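Local coordinates for protein hydroalkoxylation enzyme phnH (Penicillium herquei, PDB 6JJT) that catalyses an enantioselective hydroalkoxylation that turns a prenylated phenalenone into (2'R)-atrovenetin during the biosynthesis of herqueinone and related phenalenones in this fungus, at residues 28-33 against 88-93; 63-68 against 123-128; 111-116 against 143-148. All blocks are in the same frame, centred on the assembly; numbering follows the deposited sequence. Where two conformers were deposited one is given.

Interaction 1 (28-33 against 88-93); sequences FLFSAN and AHYLIQ
Phe30 and Tyr90 meet inside the barrel, ring edge to hydroxyl. The hydroxyl of Tyr90 comes in near the plane of the Phe30 ring, and the closest pair is Phe30 CZ to Tyr90 OH at 4.2 Å. This is loose van der Waals packing. No hydrogen bond joins the two segments. Each aromatic CG sits between its own backbone N and carbonyl carbon (chi1 73° for Phe30, 58° for Tyr90). Both residues point inward from their strands, and this torsion aims each ring across the lumen. Ile92 lies two residues beyond Tyr90 and points the same way. Its CD1 ends an extended chain (chi2 175°) and reaches Phe30 CE2 obliquely, at 4.5 Å.

The strands, 26-44 and 84-94, are not neighbours in the antiparallel sheet. Strands 48-61 and 67-79 lie between them in sheet order, so the contact spans the barrel interior. At the Phe30 end, a classic beta bulge puts Leu29 and Phe30 together opposite Tyr145 of strand 142-148, and the Phe30 ring stacks on Tyr145.

The polar end of Tyr90 is bound elsewhere, by a hydrogen bond between its OH and Glu104 OE2. The bond gives the buried hydroxyl a partner; Phe30 offers only ring carbon. Phe30 and Ile92 contribute carbon from the two sides. The contact itself is apolar and loose, and the one polar side-chain atom in it is satisfied by Glu104 of strand 99-107.

Interaction 2 (63-68 against 123-128); sequences PNFDGT and NWLNNV
Leu125 lies over one face of the Phe65 ring, and the side chain of Asn64 meets the edge of the Trp124 indole. Leu125 CG also lies over one face of that indole, toward its rim. Leu125 and Trp124 belong to a 3-10 turn, 123-126, in the loop between barrel strands 110-116 and 129-133. The turn packs on the loop that leads into strand 67-79. Leu125 CD1 makes a CH-pi contact with Phe65, 4.3 Å from the ring centroid and 24° off the normal. Its other methyl, CD2, is 3.9 Å from Phe65 CE1. With its CG between backbone N and carbonyl carbon (chi1 59°), the Phe65 ring turns this face to Leu125.

Asn64 CB approaches the indole near its plane, 3.8 Å from both CH2 and CZ2 of Trp124. The Asn64 and Trp124 side chains cross at about a right angle, with amide and ring planes 53° apart. Asn64 ND2 is hydrogen-bonded to Leu29 O, which ties this loop to strand 26-44. Phe65 CD1 meets Trp124 CZ2 obliquely. Polar linkage across the contact runs through one water. It donates to Asn64 O at 3.1 Å and accepts from Trp124 NE1 at 3.0 Å.

Interaction 3 (111-116 against 143-148); sequences VAVLFD and LEYWQI
Val113 sets a methyl against the Tyr145 ring, and the two side chains cross at about a right angle. They sit on strands 110-116 and 142-148 of the closed antiparallel beta barrel. Strand 129-133 lies between these two in sheet order. The backbones do not pair: the segment axes come within 8.6 Å and cross at -62°. Side chains alone make the contact.

Val113 CG2 is anti to the carbonyl carbon, beside the backbone N. It lies 3.5 Å from both CD2 and CE2 of Tyr145. The methyl meets the CD2–CE2 bond of the ring obliquely. Val111, two residues earlier, adds a second approach. Its CG1 comes in at the ring edge, near the plane, 4.2 Å from Tyr145 CE2. The Val111 and Tyr145 side chains are inclined to each other rather than square.

The CG of Tyr145 is anti to its carbonyl carbon (chi1 -62°), which swings the ring toward the two valines. Its OH makes a weak hydrogen bond to Glu104 OE2, the same oxygen that bonds Tyr90 OH. All four touching residues are buried, and no hydrogen bond links the segments. The contact therefore joins two nearby walls of the barrel through apolar carbon.

On the outer side, Trp146 and Glu144 pack on Thr22 and Pro21 of a neighbouring subunit. That fits the part the N-terminal loop plays in the tetramer interface.

Leu143 adds the last contact. It crosses Val111 at about a right angle, and the two side chains meet methyl to methyl, Leu143 CD2 to Val111 CG2 at 4.0 Å.

From the N terminus, interaction 1 closes the first loop, bringing strand 84-94 back to strand 26-44. Interaction 2 opens inside that loop, at 63-68, and closes beyond it, at 123-128, so the two cross. Interaction 3 opens at 111-116, before interaction 2 has closed, and crosses it in turn. Interactions 1 and 3 follow in series. All three reach the same sheet, interaction 2 by way of the loop before strand 67-79. Strands 67-79 and 84-94 are neighbours, with Gln93 N hydrogen-bonded to Thr68 O. Strands 26-44 and 142-148 are neighbours that close the barrel. Interactions 2 and 3 also touch the same neighbouring subunit.

Interaction 1 (28-33 against 88-93)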
ATOM      1  N   PHE D  28      12.221 -15.349  20.352  1.00 18.46           N
ATOM      2  CA  PHE D  28      11.797 -14.043  20.847  1.00 17.10           C
ATOM      3  C   PHE D  28      12.678 -12.953  20.256  1.00 17.68           C
ATOM      4  O   PHE D  28      13.897 -13.054  20.161  1.00 17.82           O
ATOM      5  CB  PHE D  28      11.876 -14.014  22.382  1.00 17.40           C
ATOM      6  CG  PHE D  28      11.452 -12.671  22.930  1.00 19.27           C
ATOM      7  CD1 PHE D  28      10.160 -12.185  22.762  1.00 18.91           C
ATOM      8  CD2 PHE D  28      12.387 -11.853  23.540  1.00 20.85           C
ATOM      9  CE1 PHE D  28       9.799 -10.943  23.268  1.00 20.14           C
ATOM     10  CE2 PHE D  28      12.039 -10.592  24.012  1.00 21.99           C
ATOM     11  CZ  PHE D  28      10.747 -10.136  23.863  1.00 19.88           C
ATOM     12  N   LEU D  29      12.022 -11.915  19.696  1.00 15.82           N
ATOM     13  CA  LEU D  29      12.760 -10.877  18.992  1.00 14.91           C
ATOM     14  C   LEU D  29      12.804  -9.565  19.777  1.00 15.32           C
ATOM     15  O   LEU D  29      13.891  -9.009  19.884  1.00 15.40           O
ATOM     16  CB  LEU D  29      12.127 -10.646  17.606  1.00 15.59           C
ATOM     17  CG  LEU D  29      12.873  -9.707  16.655  1.00 14.00           C
ATOM     18  CD1 LEU D  29      14.276 -10.175  16.313  1.00 15.73           C
ATOM     19  CD2 LEU D  29      12.048  -9.423  15.394  1.00 14.56           C
ATOM     20  N   PHE D  30      11.636  -9.034  20.194  1.00 14.10           N
ATOM     21  CA  PHE D  30      11.624  -7.733  20.874  1.00 15.48           C
ATOM     22  C   PHE D  30      10.267  -7.520  21.481  1.00 13.86           C
ATOM     23  O   PHE D  30       9.305  -8.153  21.082  1.00 14.80           O
ATOM     24  CB  PHE D  30      11.968  -6.525  19.970  1.00 16.74           C
ATOM     25  CG  PHE D  30      10.927  -6.072  18.958  1.00 17.13           C
ATOM     26  CD1 PHE D  30      10.644  -6.834  17.817  1.00 19.31           C
ATOM     27  CD2 PHE D  30      10.274  -4.849  19.119  1.00 17.65           C
ATOM     28  CE1 PHE D  30       9.710  -6.382  16.881  1.00 18.68           C
ATOM     29  CE2 PHE D  30       9.376  -4.380  18.159  1.00 17.88           C
ATOM     30  CZ  PHE D  30       9.081  -5.156  17.039  1.00 16.73           C
ATOM     31  N   SER D  31      10.198  -6.576  22.447  1.00 17.18           N
ATOM     32  CA  SER D  31       8.937  -6.063  22.926  1.00 16.64           C
ATOM     33  C   SER D  31       8.867  -4.573  22.590  1.00 15.57           C
ATOM     34  O   SER D  31       9.870  -3.887  22.408  1.00 15.34           O
ATOM     35  CB  SER D  31       8.802  -6.268  24.414  1.00 20.11           C
ATOM     36  OG  SER D  31       9.807  -5.488  25.031  1.00 19.55           O
ATOM     37  N   ALA D  32       7.622  -4.101  22.549  1.00 15.63           N
ATOM     38  CA  ALA D  32       7.355  -2.697  22.306  1.00 16.86           C
ATOM     39  C   ALA D  32       6.298  -2.267  23.308  1.00 17.74           C
ATOM     40  O   ALA D  32       5.290  -2.960  23.497  1.00 18.35           O
ATOM     41  CB  ALA D  32       6.859  -2.467  20.888  1.00 17.15           C
ATOM     42  N   ASN D  33       6.571  -1.142  23.986  1.00 18.66           N
ATOM     43  CA  ASN D  33       5.630  -0.560  24.916  1.00 18.62           C
ATOM     44  C   ASN D  33       5.308   0.834  24.377  1.00 19.42           C
ATOM     45  O   ASN D  33       6.147   1.740  24.491  1.00 17.65           O
ATOM     46  CB  ASN D  33       6.248  -0.477  26.309  1.00 21.41           C
ATOM     47  CG  ASN D  33       5.244  -0.213  27.408  1.00 24.67           C
ATOM     48  OD1 ASN D  33       4.034  -0.192  27.180  1.00 26.34           O
ATOM     49  ND2 ASN D  33       5.746  -0.077  28.630  1.00 28.22           N
ATOM     50  N   ALA D  88       0.391  -0.180   9.982  1.00 11.79           N
ATOM     51  CA  ALA D  88       1.112   0.931  10.615  1.00 12.03           C
ATOM     52  C   ALA D  88       2.525   0.984  10.070  1.00 10.89           C
ATOM     53  O   ALA D  88       3.068  -0.022   9.636  1.00 11.07           O
ATOM     54  CB  ALA D  88       1.148   0.717  12.118  1.00 13.58           C
ATOM     55  N   HIS D  89       3.095   2.174  10.092  1.00  9.94           N
ATOM     56  CA  HIS D  89       4.510   2.352   9.902  1.00 11.11           C
ATOM     57  C   HIS D  89       5.012   3.164  11.073  1.00 11.21           C
ATOM     58  O   HIS D  89       4.353   4.148  11.471  1.00 11.89           O
ATOM     59  CB  HIS D  89       4.854   3.166   8.638  1.00 12.85           C
ATOM     60  CG  HIS D  89       4.451   2.521   7.377  1.00 14.16           C
ATOM     61  ND1 HIS D  89       3.322   2.931   6.737  1.00 18.88           N
ATOM     62  CD2 HIS D  89       5.026   1.562   6.616  1.00 15.90           C
ATOM     63  CE1 HIS D  89       3.219   2.241   5.594  1.00 20.57           C
ATOM     64  NE2 HIS D  89       4.226   1.382   5.541  1.00 17.88           N
ATOM     65  N   TYR D  90       6.167   2.762  11.595  1.00 10.68           N
ATOM     66  CA  TYR D  90       6.777   3.599  12.617  1.00 10.78           C
ATOM     67  C   TYR D  90       8.271   3.412  12.555  1.00 10.67           C
ATOM     68  O   TYR D  90       8.769   2.457  11.936  1.00 11.36           O
ATOM     69  CB  TYR D  90       6.217   3.337  14.026  1.00 11.10           C
ATOM     70  CG  TYR D  90       6.331   1.931  14.564  1.00 11.19           C
ATOM     71  CD1 TYR D  90       7.430   1.510  15.290  1.00 11.90           C
ATOM     72  CD2 TYR D  90       5.289   1.023  14.360  1.00 14.41           C
ATOM     73  CE1 TYR D  90       7.493   0.234  15.824  1.00 14.16           C
ATOM     74  CE2 TYR D  90       5.328  -0.264  14.899  1.00 15.09           C
ATOM     75  CZ  TYR D  90       6.434  -0.633  15.652  1.00 14.77           C
ATOM     76  OH  TYR D  90       6.544  -1.874  16.230  1.00 17.44           O
ATOM     77  N   LEU D  91       8.994   4.350  13.158  1.00 10.50           N
ATOM     78  CA  LEU D  91      10.452   4.328  13.055  1.00 10.56           C
ATOM     79  C   LEU D  91      11.027   4.098  14.457  1.00 12.18           C
ATOM     80  O   LEU D  91      10.697   4.823  15.405  1.00 12.52           O
ATOM     81  CB  LEU D  91      10.831   5.693  12.459  1.00 13.40           C
ATOM     82  CG  LEU D  91      12.260   6.043  12.062  1.00 15.77           C
ATOM     83  CD1 LEU D  91      13.291   6.084  13.163  1.00 14.84           C
ATOM     84  CD2 LEU D  91      12.697   5.544  10.696  1.00 14.91           C
ATOM     85  N   ILE D  92      11.894   3.092  14.561  1.00 10.68           N
ATOM     86  CA  ILE D  92      12.664   2.827  15.781  1.00 11.13           C
ATOM     87  C   ILE D  92      14.019   3.477  15.615  1.00 11.60           C
ATOM     88  O   ILE D  92      14.670   3.296  14.582  1.00 12.81           O
ATOM     89  CB  ILE D  92      12.834   1.304  16.003  1.00 12.11           C
ATOM     90  CG1 ILE D  92      11.484   0.672  16.321  1.00 13.11           C
ATOM     91  CG2 ILE D  92      13.847   1.039  17.131  1.00 13.58           C
ATOM     92  CD1 ILE D  92      11.535  -0.846  16.447  1.00 14.66           C
ATOM     93  N   GLN D  93      14.409   4.282  16.594  1.00 13.43           N
ATOM     94  CA  GLN D  93      15.821   4.642  16.683  1.00 14.00           C
ATOM     95  C   GLN D  93      16.443   3.855  17.849  1.00 14.61           C
ATOM     96  O   GLN D  93      15.972   3.941  18.992  1.00 16.29           O
ATOM     97  CB  GLN D  93      15.964   6.161  16.817  1.00 15.22           C
ATOM     98  CG  GLN D  93      17.418   6.617  16.740  1.00 17.33           C
ATOM     99  CD  GLN D  93      17.524   8.104  16.481  1.00 20.11           C
ATOM    100  OE1 GLN D  93      17.681   8.597  15.357  1.00 20.75           O
ATOM    101  NE2 GLN D  93      17.400   8.884  17.545  1.00 23.03           N
TER

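Interaction 2 (63-68 against 123-128)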
ATOM      1  N   PRO D  63      16.662  -8.872  23.449  1.00 26.50           N
ATOM      2  CA  PRO D  63      18.064  -9.300  23.345  1.00 26.80           C
ATOM      3  C   PRO D  63      18.844  -8.856  22.106  1.00 30.22           C
ATOM      4  O   PRO D  63      20.051  -9.048  22.042  1.00 33.33           O
ATOM      5  CB  PRO D  63      17.941 -10.833  23.377  1.00 28.01           C
ATOM      6  CG  PRO D  63      16.543 -11.149  22.868  1.00 28.56           C
ATOM      7  CD  PRO D  63      15.699  -9.976  23.303  1.00 25.23           C
ATOM      8  N   ASN D  64      18.157  -8.244  21.132  1.00 29.79           N
ATOM      9  CA  ASN D  64      18.715  -8.072  19.799  1.00 29.50           C
ATOM     10  C   ASN D  64      18.933  -6.586  19.506  1.00 29.15           C
ATOM     11  O   ASN D  64      19.924  -6.201  18.877  1.00 29.69           O
ATOM     12  CB  ASN D  64      17.781  -8.660  18.733  1.00 29.68           C
ATOM     13  CG  ASN D  64      17.483 -10.141  18.883  1.00 32.24           C
ATOM     14  OD1 ASN D  64      18.278 -11.000  18.493  1.00 34.91           O
ATOM     15  ND2 ASN D  64      16.307 -10.460  19.381  1.00 31.76           N
ATOM     16  N   PHE D  65      17.955  -5.772  19.931  1.00 27.28           N
ATOM     17  CA  PHE D  65      17.981  -4.331  19.728  1.00 25.78           C
ATOM     18  C   PHE D  65      17.074  -3.694  20.780  1.00 25.98           C
ATOM     19  O   PHE D  65      16.079  -4.274  21.226  1.00 26.33           O
ATOM     20  CB  PHE D  65      17.655  -3.972  18.267  1.00 25.75           C
ATOM     21  CG  PHE D  65      16.306  -4.447  17.787  1.00 23.94           C
ATOM     22  CD1 PHE D  65      16.129  -5.712  17.229  1.00 24.08           C
ATOM     23  CD2 PHE D  65      15.200  -3.612  17.872  1.00 23.20           C
ATOM     24  CE1 PHE D  65      14.873  -6.137  16.803  1.00 22.71           C
ATOM     25  CE2 PHE D  65      13.946  -4.037  17.450  1.00 23.24           C
ATOM     26  CZ  PHE D  65      13.776  -5.302  16.912  1.00 20.77           C
ATOM     27  N   ASP D  66      17.451  -2.492  21.200  1.00 26.95           N
ATOM     28  CA  ASP D  66      16.622  -1.727  22.107  1.00 25.40           C
ATOM     29  C   ASP D  66      16.677  -0.272  21.663  1.00 22.93           C
ATOM     30  O   ASP D  66      17.623   0.133  20.992  1.00 21.65           O
ATOM     31  CB  ASP D  66      17.109  -1.892  23.541  1.00 29.86           C
ATOM     32  CG  ASP D  66      18.404  -1.133  23.728  1.00 39.10           C
ATOM     33  OD1 ASP D  66      19.306  -1.299  22.866  1.00 46.05           O
ATOM     34  OD2 ASP D  66      18.479  -0.341  24.683  1.00 47.86           O
ATOM     35  N   GLY D  67      15.675   0.495  22.095  1.00 18.87           N
ATOM     36  CA  GLY D  67      15.594   1.884  21.686  1.00 20.94           C
ATOM     37  C   GLY D  67      14.221   2.504  21.925  1.00 18.20           C
ATOM     38  O   GLY D  67      13.507   2.133  22.855  1.00 18.54           O
ATOM     39  N   THR D  68      13.899   3.479  21.059  1.00 17.02           N
ATOM     40  CA  THR D  68      12.617   4.130  21.233  1.00 17.11           C
ATOM     41  C   THR D  68      11.943   4.275  19.868  1.00 15.22           C
ATOM     42  O   THR D  68      12.598   4.239  18.833  1.00 16.88           O
ATOM     43  CB  THR D  68      12.779   5.504  21.913  1.00 18.92           C
ATOM     44  OG1 THR D  68      13.532   6.304  21.012  1.00 19.06           O
ATOM     45  CG2 THR D  68      13.545   5.421  23.230  1.00 17.21           C
ATOM     46  N   ASN D 123      21.091  -4.731   9.838  1.00 17.79           N
ATOM     47  CA  ASN D 123      20.444  -5.004   8.554  1.00 18.85           C
ATOM     48  C   ASN D 123      20.065  -6.485   8.383  1.00 16.84           C
ATOM     49  O   ASN D 123      19.359  -6.795   7.439  1.00 17.02           O
ATOM     50  CB  ASN D 123      21.100  -4.295   7.375  1.00 23.64           C
ATOM     51  CG  ASN D 123      22.459  -4.867   7.072  1.00 28.55           C
ATOM     52  OD1 ASN D 123      22.832  -5.888   7.641  1.00 27.28           O
ATOM     53  ND2 ASN D 123      23.190  -4.220   6.166  1.00 33.41           N
ATOM     54  N   TRP D 124      20.482  -7.385   9.268  1.00 16.01           N
ATOM     55  CA  TRP D 124      19.897  -8.719   9.347  1.00 16.51           C
ATOM     56  C   TRP D 124      18.362  -8.663   9.460  1.00 14.90           C
ATOM     57  O   TRP D 124      17.660  -9.598   9.075  1.00 15.04           O
ATOM     58  CB  TRP D 124      20.560  -9.530  10.486  1.00 19.30           C
ATOM     59  CG  TRP D 124      20.412  -8.948  11.860  1.00 17.81           C
ATOM     60  CD1 TRP D 124      21.211  -8.010  12.462  1.00 19.81           C
ATOM     61  CD2 TRP D 124      19.383  -9.223  12.810  1.00 17.91           C
ATOM     62  NE1 TRP D 124      20.733  -7.686  13.707  1.00 19.54           N
ATOM     63  CE2 TRP D 124      19.613  -8.428  13.956  1.00 19.59           C
ATOM     64  CE3 TRP D 124      18.282 -10.072  12.778  1.00 19.93           C
ATOM     65  CZ2 TRP D 124      18.773  -8.447  15.070  1.00 19.85           C
ATOM     66  CZ3 TRP D 124      17.465 -10.115  13.882  1.00 21.39           C
ATOM     67  CH2 TRP D 124      17.700  -9.316  15.010  1.00 24.10           C
ATOM     68  N   LEU D 125      17.818  -7.563  10.006  1.00 14.98           N
ATOM     69  CA  LEU D 125      16.368  -7.454  10.175  1.00 13.48           C
ATOM     70  C   LEU D 125      15.651  -7.331   8.830  1.00 12.54           C
ATOM     71  O   LEU D 125      14.470  -7.665   8.751  1.00 11.92           O
ATOM     72  CB  LEU D 125      16.025  -6.238  11.049  1.00 14.64           C
ATOM     73  CG  LEU D 125      16.327  -6.396  12.535  1.00 16.18           C
ATOM     74  CD1 LEU D 125      16.249  -5.036  13.229  1.00 16.92           C
ATOM     75  CD2 LEU D 125      15.313  -7.400  13.122  1.00 17.08           C
ATOM     76  N   ASN D 126      16.392  -6.948   7.796  1.00 12.39           N
ATOM     77  CA  ASN D 126      15.786  -6.835   6.490  1.00 13.80           C
ATOM     78  C   ASN D 126      15.293  -8.181   5.983  1.00 14.92           C
ATOM     79  O   ASN D 126      14.422  -8.239   5.101  1.00 15.01           O
ATOM     80  CB  ASN D 126      16.764  -6.262   5.467  1.00 13.55           C
ATOM     81  CG  ASN D 126      17.120  -4.812   5.715  1.00 14.43           C
ATOM     82  OD1 ASN D 126      16.395  -4.093   6.392  1.00 13.85           O
ATOM     83  ND2 ASN D 126      18.220  -4.370   5.164  1.00 16.32           N
ATOM     84  N   ASN D 127      15.886  -9.255   6.519  1.00 13.12           N
ATOM     85  CA  ASN D 127      15.498 -10.589   6.108  1.00 13.95           C
ATOM     86  C   ASN D 127      14.535 -11.245   7.074  1.00 13.34           C
ATOM     87  O   ASN D 127      14.273 -12.439   6.929  1.00 13.82           O
ATOM     88  CB  ASN D 127      16.733 -11.478   5.916  1.00 15.33           C
ATOM     89  CG  ASN D 127      17.629 -10.921   4.842  1.00 23.19           C
ATOM     90  OD1 ASN D 127      17.161 -10.536   3.770  1.00 22.17           O
ATOM     91  ND2 ASN D 127      18.905 -10.765   5.158  1.00 27.06           N
ATOM     92  N   VAL D 128      13.982 -10.512   8.040  1.00 11.90           N
ATOM     93  CA  VAL D 128      13.144 -11.082   9.075  1.00 11.67           C
ATOM     94  C   VAL D 128      11.651 -10.845   8.840  1.00 11.28           C
ATOM     95  O   VAL D 128      11.208  -9.707   8.588  1.00 11.89           O
ATOM     96  CB  VAL D 128      13.523 -10.531  10.475  1.00 12.37           C
ATOM     97  CG1 VAL D 128      12.536 -10.938  11.561  1.00 14.13           C
ATOM     98  CG2 VAL D 128      14.971 -10.949  10.810  1.00 12.99           C
TER
HETATM   99  O   HOH W   1      21.720  -6.618  16.387  1.00 33.99           O

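Interaction 3 (111-116 against 143-148)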
ATOM      1  N   VAL D 111      -0.237  -9.429  14.971  1.00 10.31           N
ATOM      2  CA  VAL D 111       0.501  -8.400  14.243  1.00 10.47           C
ATOM      3  C   VAL D 111       1.671  -9.018  13.507  1.00 11.04           C
ATOM      4  O   VAL D 111       2.558  -9.607  14.114  1.00 12.29           O
ATOM      5  CB  VAL D 111       0.991  -7.300  15.205  1.00 10.96           C
ATOM      6  CG1 VAL D 111       1.674  -6.172  14.409  1.00 12.66           C
ATOM      7  CG2 VAL D 111      -0.153  -6.767  16.054  1.00 12.07           C
ATOM      8  N   ALA D 112       1.731  -8.818  12.188  1.00  9.99           N
ATOM      9  CA  ALA D 112       2.882  -9.248  11.407  1.00 10.11           C
ATOM     10  C   ALA D 112       3.788  -8.049  11.178  1.00  9.62           C
ATOM     11  O   ALA D 112       3.255  -6.932  10.974  1.00 10.72           O
ATOM     12  CB  ALA D 112       2.412  -9.775  10.060  1.00 10.31           C
ATOM     13  N   VAL D 113       5.093  -8.258  11.095  1.00  9.92           N
ATOM     14  CA  VAL D 113       6.034  -7.162  11.066  1.00 10.07           C
ATOM     15  C   VAL D 113       7.123  -7.457  10.058  1.00  9.65           C
ATOM     16  O   VAL D 113       7.624  -8.596   9.966  1.00  9.72           O
ATOM     17  CB  VAL D 113       6.710  -7.013  12.448  1.00 13.13           C
ATOM     18  CG1 VAL D 113       7.524  -5.745  12.516  1.00 15.90           C
ATOM     19  CG2 VAL D 113       5.705  -7.042  13.571  1.00 14.10           C
ATOM     20  N   LEU D 114       7.516  -6.421   9.331  1.00  8.94           N
ATOM     21  CA  LEU D 114       8.665  -6.378   8.461  1.00  9.52           C
ATOM     22  C   LEU D 114       9.522  -5.169   8.855  1.00  9.17           C
ATOM     23  O   LEU D 114       8.998  -4.236   9.492  1.00  9.43           O
ATOM     24  CB  LEU D 114       8.238  -6.275   6.987  1.00  9.66           C
ATOM     25  CG  LEU D 114       7.522  -7.506   6.448  1.00 10.00           C
ATOM     26  CD1 LEU D 114       6.789  -7.144   5.159  1.00 11.81           C
ATOM     27  CD2 LEU D 114       8.466  -8.690   6.222  1.00 11.30           C
ATOM     28  N   PHE D 115      10.789  -5.169   8.453  1.00  9.12           N
ATOM     29  CA  PHE D 115      11.769  -4.170   8.858  1.00  8.96           C
ATOM     30  C   PHE D 115      12.605  -3.708   7.689  1.00 10.14           C
ATOM     31  O   PHE D 115      12.852  -4.462   6.739  1.00 10.15           O
ATOM     32  CB  PHE D 115      12.788  -4.786   9.849  1.00 10.72           C
ATOM     33  CG  PHE D 115      12.158  -5.391  11.083  1.00 11.32           C
ATOM     34  CD1 PHE D 115      11.854  -4.584  12.192  1.00 12.53           C
ATOM     35  CD2 PHE D 115      11.788  -6.728  11.112  1.00 12.12           C
ATOM     36  CE1 PHE D 115      11.272  -5.147  13.330  1.00 13.31           C
ATOM     37  CE2 PHE D 115      11.169  -7.272  12.217  1.00 14.55           C
ATOM     38  CZ  PHE D 115      10.909  -6.488  13.326  1.00 13.15           C
ATOM     39  N   ASP D 116      13.020  -2.433   7.731  1.00  9.79           N
ATOM     40  CA  ASP D 116      13.933  -1.895   6.750  0.50 10.19           C
ATOM     41  C   ASP D 116      14.959  -1.017   7.440  1.00 11.02           C
ATOM     42  O   ASP D 116      14.610  -0.014   8.082  1.00 10.06           O
ATOM     43  CB  ASP D 116      13.180  -1.089   5.687  0.50 11.67           C
ATOM     44  CG  ASP D 116      13.960  -0.847   4.416  0.50 13.06           C
ATOM     45  OD1 ASP D 116      15.170  -0.582   4.490  0.50 15.22           O
ATOM     46  OD2 ASP D 116      13.349  -0.937   3.355  0.50 14.56           O
ATOM     47  N   LEU D 143       3.403  -5.173  23.511  1.00 15.25           N
ATOM     48  CA  LEU D 143       3.409  -6.361  22.666  1.00 14.95           C
ATOM     49  C   LEU D 143       4.752  -7.052  22.684  1.00 15.17           C
ATOM     50  O   LEU D 143       5.795  -6.447  22.840  1.00 14.71           O
ATOM     51  CB  LEU D 143       3.068  -5.990  21.215  1.00 15.97           C
ATOM     52  CG  LEU D 143       1.702  -5.340  21.004  1.00 20.62           C
ATOM     53  CD1 LEU D 143       1.824  -3.809  20.942  1.00 21.90           C
ATOM     54  CD2 LEU D 143       1.121  -5.879  19.691  1.00 21.99           C
ATOM     55  N   GLU D 144       4.678  -8.368  22.538  1.00 14.27           N
ATOM     56  CA  GLU D 144       5.856  -9.193  22.400  1.00 14.67           C
ATOM     57  C   GLU D 144       5.892  -9.778  20.989  1.00 12.47           C
ATOM     58  O   GLU D 144       4.862 -10.308  20.565  1.00 14.70           O
ATOM     59  CB  GLU D 144       5.811 -10.335  23.433  1.00 15.92           C
ATOM     60  CG  GLU D 144       6.149  -9.843  24.827  1.00 19.68           C
ATOM     61  CD  GLU D 144       5.787 -10.818  25.930  1.00 22.32           C
ATOM     62  OE1 GLU D 144       5.101 -11.798  25.667  1.00 22.94           O
ATOM     63  OE2 GLU D 144       6.209 -10.560  27.057  1.00 27.62           O
ATOM     64  N   TYR D 145       7.065  -9.768  20.418  1.00 13.16           N
ATOM     65  CA  TYR D 145       7.242 -10.190  19.027  1.00 14.22           C
ATOM     66  C   TYR D 145       8.279 -11.294  18.889  1.00 15.95           C
ATOM     67  O   TYR D 145       9.322 -11.277  19.560  1.00 15.71           O
ATOM     68  CB  TYR D 145       7.691  -9.002  18.168  1.00 15.34           C
ATOM     69  CG  TYR D 145       6.738  -7.838  18.071  1.00 15.32           C
ATOM     70  CD1 TYR D 145       6.802  -6.833  19.017  1.00 15.67           C
ATOM     71  CD2 TYR D 145       5.807  -7.720  17.032  1.00 15.66           C
ATOM     72  CE1 TYR D 145       5.958  -5.730  18.955  1.00 16.15           C
ATOM     73  CE2 TYR D 145       4.956  -6.615  16.964  1.00 16.56           C
ATOM     74  CZ  TYR D 145       5.033  -5.630  17.932  1.00 16.62           C
ATOM     75  OH  TYR D 145       4.250  -4.495  17.867  1.00 19.77           O
ATOM     76  N   TRP D 146       8.040 -12.176  17.899  1.00 14.67           N
ATOM     77  CA  TRP D 146       8.821 -13.370  17.603  1.00 14.35           C
ATOM     78  C   TRP D 146       9.318 -13.331  16.167  1.00 14.27           C
ATOM     79  O   TRP D 146       8.530 -13.029  15.258  1.00 14.91           O
ATOM     80  CB  TRP D 146       7.935 -14.603  17.825  1.00 15.72           C
ATOM     81  CG  TRP D 146       7.496 -14.681  19.254  1.00 18.65           C
ATOM     82  CD1 TRP D 146       6.468 -13.990  19.831  1.00 20.10           C
ATOM     83  CD2 TRP D 146       8.127 -15.431  20.301  1.00 21.45           C
ATOM     84  NE1 TRP D 146       6.396 -14.283  21.170  1.00 23.73           N
ATOM     85  CE2 TRP D 146       7.417 -15.145  21.489  1.00 22.02           C
ATOM     86  CE3 TRP D 146       9.202 -16.317  20.327  1.00 22.76           C
ATOM     87  CZ2 TRP D 146       7.737 -15.758  22.704  1.00 22.55           C
ATOM     88  CZ3 TRP D 146       9.538 -16.901  21.533  1.00 21.79           C
ATOM     89  CH2 TRP D 146       8.816 -16.612  22.692  1.00 21.90           C
ATOM     90  N   GLN D 147      10.566 -13.729  15.922  1.00 14.03           N
ATOM     91  CA  GLN D 147      11.119 -14.001  14.608  1.00 13.86           C
ATOM     92  C   GLN D 147      10.649 -15.384  14.158  1.00 16.17           C
ATOM     93  O   GLN D 147      10.742 -16.353  14.925  1.00 16.85           O
ATOM     94  CB  GLN D 147      12.645 -13.980  14.675  1.00 15.92           C
ATOM     95  CG  GLN D 147      13.440 -14.336  13.420  1.00 20.12           C
ATOM     96  CD  GLN D 147      14.905 -13.997  13.595  1.00 18.24           C
ATOM     97  OE1 GLN D 147      15.312 -13.580  14.674  1.00 25.43           O
ATOM     98  NE2 GLN D 147      15.726 -14.181  12.575  1.00 21.03           N
ATOM     99  N   ILE D 148      10.093 -15.466  12.941  1.00 14.42           N
ATOM    100  CA  ILE D 148       9.574 -16.727  12.410  1.00 14.95           C
ATOM    101  C   ILE D 148      10.463 -17.108  11.254  1.00 17.85           C
ATOM    102  O   ILE D 148      10.548 -16.340  10.315  1.00 15.89           O
ATOM    103  CB  ILE D 148       8.127 -16.597  11.896  1.00 16.46           C
ATOM    104  CG1 ILE D 148       7.215 -16.004  12.952  1.00 18.13           C
ATOM    105  CG2 ILE D 148       7.592 -17.955  11.441  1.00 16.24           C
ATOM    106  CD1 ILE D 148       5.811 -15.764  12.455  1.00 21.92           C
TER